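Local coordinates for peroxiredoxin (Akkermansia muciniphila, PDB 6KHX), which reduces peroxides as a thiol peroxidase of the typical 2-Cys peroxiredoxin type, which works as a dimer and assembles further, at the interface of chains A and B and the interface of chains A and C. Residues are numbered along the deposited sequence; one frame, centred on the assembly and turned at random. Chains: chain A/B/C, Peroxiredoxin.

Contact 1: the interface of chains A and B. Residues chain A 47-48, 158, 160; chain B 182-184, 194.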
loop_
_atom_site.group_PDB
_atom_site.type_symbol
_atom_site.label_atom_id
_atom_site.label_comp_id
_atom_site.label_asym_id
_atom_site.label_seq_id
_atom_site.Cartn_x
_atom_site.Cartn_y
_atom_site.Cartn_z
ATOM N N PHE A 47 33.503 19.131 -30.520
ATOM C CA PHE A 47 33.483 20.045 -31.661
ATOM C C PHE A 47 32.979 21.438 -31.297
ATOM O O PHE A 47 33.763 22.387 -31.345
ATOM C CB PHE A 47 32.659 19.396 -32.776
ATOM C CG PHE A 47 32.907 17.913 -32.914
ATOM C CD1 PHE A 47 34.205 17.414 -32.993
ATOM C CD2 PHE A 47 31.852 17.014 -32.920
ATOM C CE1 PHE A 47 34.443 16.053 -33.091
ATOM C CE2 PHE A 47 32.085 15.651 -33.024
ATOM C CZ PHE A 47 33.384 15.171 -33.107
ATOM N N VAL A 48 31.695 21.613 -30.974
ATOM C CA VAL A 48 31.223 22.946 -30.590
ATOM C C VAL A 48 31.755 23.341 -29.213
ATOM O O VAL A 48 32.038 24.522 -28.958
ATOM C CB VAL A 48 29.684 23.015 -30.638
ATOM C CG1 VAL A 48 29.197 24.383 -30.187
ATOM C CG2 VAL A 48 29.183 22.735 -32.043
ATOM N N PRO A 158 24.181 20.396 -31.560
ATOM C CA PRO A 158 24.923 21.071 -32.633
ATOM C C PRO A 158 24.799 22.590 -32.661
ATOM O O PRO A 158 25.367 23.211 -33.567
ATOM C CB PRO A 158 24.326 20.454 -33.912
ATOM C CG PRO A 158 23.022 19.876 -33.525
ATOM C CD PRO A 158 22.879 19.895 -32.038
ATOM N N GLY A 160 25.753 25.970 -31.100
ATOM C CA GLY A 160 26.561 26.747 -30.180
ATOM C C GLY A 160 25.844 27.986 -29.678
ATOM O O GLY A 160 24.927 28.514 -30.309
ATOM N N VAL B 182 28.087 21.498 -37.631
ATOM C CA VAL B 182 27.675 22.036 -36.342
ATOM C C VAL B 182 28.113 23.493 -36.261
ATOM O O VAL B 182 29.135 23.893 -36.833
ATOM C CB VAL B 182 28.238 21.188 -35.182
ATOM C CG1 VAL B 182 27.674 19.783 -35.251
ATOM C CG2 VAL B 182 29.754 21.146 -35.218
ATOM N N CYS B 183 27.329 24.305 -35.554
ATOM C CA CYS B 183 27.562 25.743 -35.518
ATOM C C CYS B 183 28.304 26.120 -34.249
ATOM O O CYS B 183 27.794 25.869 -33.145
ATOM C CB CYS B 183 26.242 26.497 -35.610
ATOM S SG CYS B 183 25.391 26.202 -37.178
ATOM N N PRO B 184 29.488 26.715 -34.347
ATOM C CA PRO B 184 30.280 27.034 -33.157
ATOM C C PRO B 184 29.716 28.255 -32.439
ATOM O O PRO B 184 28.735 28.873 -32.866
ATOM C CB PRO B 184 31.667 27.319 -33.730
ATOM C CG PRO B 184 31.388 27.840 -35.088
ATOM C CD PRO B 184 30.176 27.110 -35.587
ATOM N N MET B 194 31.373 24.127 -38.983
ATOM C CA MET B 194 32.397 23.162 -38.613
ATOM C C MET B 194 31.932 21.745 -38.919
ATOM O O MET B 194 30.756 21.416 -38.737
ATOM C CB MET B 194 32.747 23.289 -37.128
ATOM C CG MET B 194 33.752 22.272 -36.619
ATOM S SD MET B 194 33.918 22.400 -34.833
ATOM C CE MET B 194 33.799 24.176 -34.653
#
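B:Cys183 is clasped through its backbone by two residues of one chain A loop, one position apart. Its amide N donates to the carbonyl O of A:Pro158 at 3.0 Å, and its own carbonyl O receives the amide N of A:Gly160 at 2.9 Å, the second bond being the more bent (139° at H). Pairing of this kind fixes a chain segment without spending its side chain. SG of B:Cys183 is anti to the carbonyl carbon (chi1 -63°), which points the thiol away from the carbonyl O that A:Gly160 and A:Val48 hold.

Apolar contacts secure the neighbouring residue. The two methyls of B:Val182 divide the work like a fork: CG1 lies against the ring carbon CB of A:Pro158 (3.7 Å), while CG2 meets CG2 of A:Val48 (3.6 Å), the two valine side chains crossing obliquely. Both methyls of A:Val48, CG1 and CG2, also lie 3.6 Å from the carbonyl O of B:Cys183, CG1 from beyond its outer end and CG2 more from the flank. That oxygen is thus bonded by A:Gly160 and shielded by a valine.

Further out, B:Met194 closes the edge. Its extended chain (chi1 177°) carries SD to 3.5 Å from the carbonyl O of A:Phe47, and the bend beyond SD places only the terminal methyl CE, which lies near the same oxygen. A:Phe47 makes this contact through its carbonyl O and its CB, which the sulfur also touches.

A:Phe47 and A:Val48 belong to the FVCPTE motif, whose cysteine, directly after A:Val48 at the start of helix 48-58, is the peroxidatic one; B:Cys183 is the resolving cysteine of the VCP motif. The site therefore docks the C-terminal region of one subunit beside the active site of its dimer partner, the pairing through which typical 2-Cys peroxiredoxins form their intersubunit disulfide. By packing against the start of the active-site helix, it probably also steadies the folded state of that region.

Contact 2: the interface of chains A and C. Residues chain A 43, 133, 135; chain C 14, 77-78, 105-106.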
loop_
_atom_site.group_PDB
_atom_site.type_symbol
_atom_site.label_atom_id
_atom_site.label_comp_id
_atom_site.label_asym_id
_atom_site.label_seq_id
_atom_site.Cartn_x
_atom_site.Cartn_y
_atom_site.Cartn_z
ATOM N N LYS A 43 30.590 17.104 -23.991
ATOM C CA LYS A 43 31.731 16.189 -23.970
ATOM C C LYS A 43 33.044 16.922 -24.199
ATOM O O LYS A 43 33.164 17.700 -25.153
ATOM C CB LYS A 43 31.599 15.113 -25.050
ATOM C CG LYS A 43 30.818 13.884 -24.681
ATOM C CD LYS A 43 30.754 12.940 -25.876
ATOM C CE LYS A 43 29.653 11.908 -25.733
ATOM N NZ LYS A 43 29.501 11.135 -26.993
ATOM N N GLU A 133 22.546 8.850 -24.106
ATOM C CA GLU A 133 23.704 9.201 -23.296
ATOM C C GLU A 133 23.312 10.215 -22.229
ATOM O O GLU A 133 22.681 11.235 -22.533
ATOM C CB GLU A 133 24.826 9.768 -24.165
ATOM C CG GLU A 133 25.587 8.738 -24.956
ATOM C CD GLU A 133 26.668 9.374 -25.802
ATOM O OE1 GLU A 133 26.324 10.155 -26.713
ATOM O OE2 GLU A 133 27.862 9.116 -25.543
ATOM N N ILE A 135 24.530 12.839 -20.772
ATOM C CA ILE A 135 25.460 13.952 -20.850
ATOM C C ILE A 135 24.639 15.234 -20.887
ATOM O O ILE A 135 23.441 15.223 -21.178
ATOM C CB ILE A 135 26.397 13.864 -22.079
ATOM C CG1 ILE A 135 25.589 13.844 -23.380
ATOM C CG2 ILE A 135 27.276 12.628 -21.987
ATOM C CD1 ILE A 135 26.442 13.650 -24.619
ATOM N N ASN C 14 29.745 2.705 -26.940
ATOM C CA ASN C 14 30.852 3.203 -27.739
ATOM C C ASN C 14 32.178 2.760 -27.141
ATOM O O ASN C 14 32.316 2.595 -25.923
ATOM C CB ASN C 14 30.810 4.720 -27.823
ATOM C CG ASN C 14 29.575 5.215 -28.513
ATOM O OD1 ASN C 14 29.115 4.611 -29.480
ATOM N ND2 ASN C 14 29.010 6.310 -28.009
ATOM N N SER C 77 34.210 9.215 -21.246
ATOM C CA SER C 77 33.639 9.172 -22.580
ATOM C C SER C 77 34.596 8.496 -23.555
ATOM O O SER C 77 35.783 8.296 -23.277
ATOM C CB SER C 77 33.324 10.573 -23.096
ATOM O OG SER C 77 34.471 11.141 -23.706
ATOM N N GLU C 78 34.048 8.128 -24.712
ATOM C CA GLU C 78 34.867 7.571 -25.778
ATOM C C GLU C 78 35.859 8.601 -26.312
ATOM O O GLU C 78 36.929 8.225 -26.809
ATOM C CB GLU C 78 33.965 7.029 -26.898
ATOM C CG GLU C 78 33.206 8.090 -27.714
ATOM C CD GLU C 78 31.943 8.619 -27.023
ATOM O OE1 GLU C 78 31.773 8.405 -25.800
ATOM O OE2 GLU C 78 31.125 9.274 -27.708
ATOM N N ILE C 105 29.745 5.393 -20.360
ATOM C CA ILE C 105 29.452 6.800 -20.104
ATOM C C ILE C 105 28.242 6.966 -19.195
ATOM O O ILE C 105 28.100 7.994 -18.521
ATOM C CB ILE C 105 29.275 7.549 -21.439
ATOM C CG1 ILE C 105 29.319 9.065 -21.204
ATOM C CG2 ILE C 105 27.994 7.097 -22.137
ATOM C CD1 ILE C 105 29.712 9.869 -22.421
ATOM N N ASN C 106 27.348 5.984 -19.168
ATOM C CA ASN C 106 26.176 6.013 -18.305
ATOM C C ASN C 106 26.389 5.300 -16.979
ATOM O O ASN C 106 25.477 5.296 -16.147
ATOM C CB ASN C 106 24.979 5.388 -19.024
ATOM C CG ASN C 106 24.522 6.206 -20.195
ATOM O OD1 ASN C 106 24.675 7.426 -20.211
ATOM N ND2 ASN C 106 23.965 5.540 -21.195
HETATM O O HOH W 1 29.300 6.991 -25.452
#
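C:Ile105 presses its CD1 methyl against side chains of chain A, in a patch of the probable dimer-dimer interface of the ten-subunit assembly. CD1 meets CG2 of A:Ile135 at 3.7 Å and the CE methylene of A:Lys43 at 3.9 Å. It also lies 3.7 Å from the carboxylate OE2 of A:Glu133, backing the charged group. CG1 is anti to the backbone N (chi1 -166°), which carries CD1 to these partners, while the branch methyl CG2 flanks the CG methylene of A:Glu133.

Around this apolar centre runs a charged rim. A:Lys43, extended beyond CG, passes the isoleucine at about a right angle and ends between two carboxylates. Its NZ forms a salt bridge to OE2 of C:Glu78 (2.6 Å), approaching on the syn side but 21° out of the carboxylate plane. Another joins NZ to OE2 of A:Glu133 in its own chain (3.0 Å), where the carboxylate oxygen uses its syn lone pair. C:Glu78 folds back at chi2 (-80°), presenting OE2 to the lysine and OE1 to a water. The lysine ammonium probably offsets the charge of the two carboxylates, while the water bridges them and the amide ND2 of C:Asn14.

In the fold, A:Lys43 lies in the loop between strand 35-40 and helix 48-58, and A:Glu133 and A:Ile135 in that between strands 128-131 and 138-143. Facing them are strand 13-17, the first residue of helix 78-85, and the loop between strand 101-103 and helix 108-112 of chain C.

Chain A takes part in both contacts, whose C-alpha centres lie about 18 Å apart. No residue is shared, yet one loop connects them: the stretch after strand 35-40 gives A:Lys43 to contact 2 and A:Phe47 to contact 1, before helix 48-58 begins. Contact 1 belongs to the dimer that pairs the two cysteines, whereas contact 2 probably joins dimers into the ten-subunit ring of the deposited assembly. With the active-site loop braced at both ends, assembly and local unfolding around the peroxidatic cysteine may influence each other, as is familiar in typical 2-Cys peroxiredoxins.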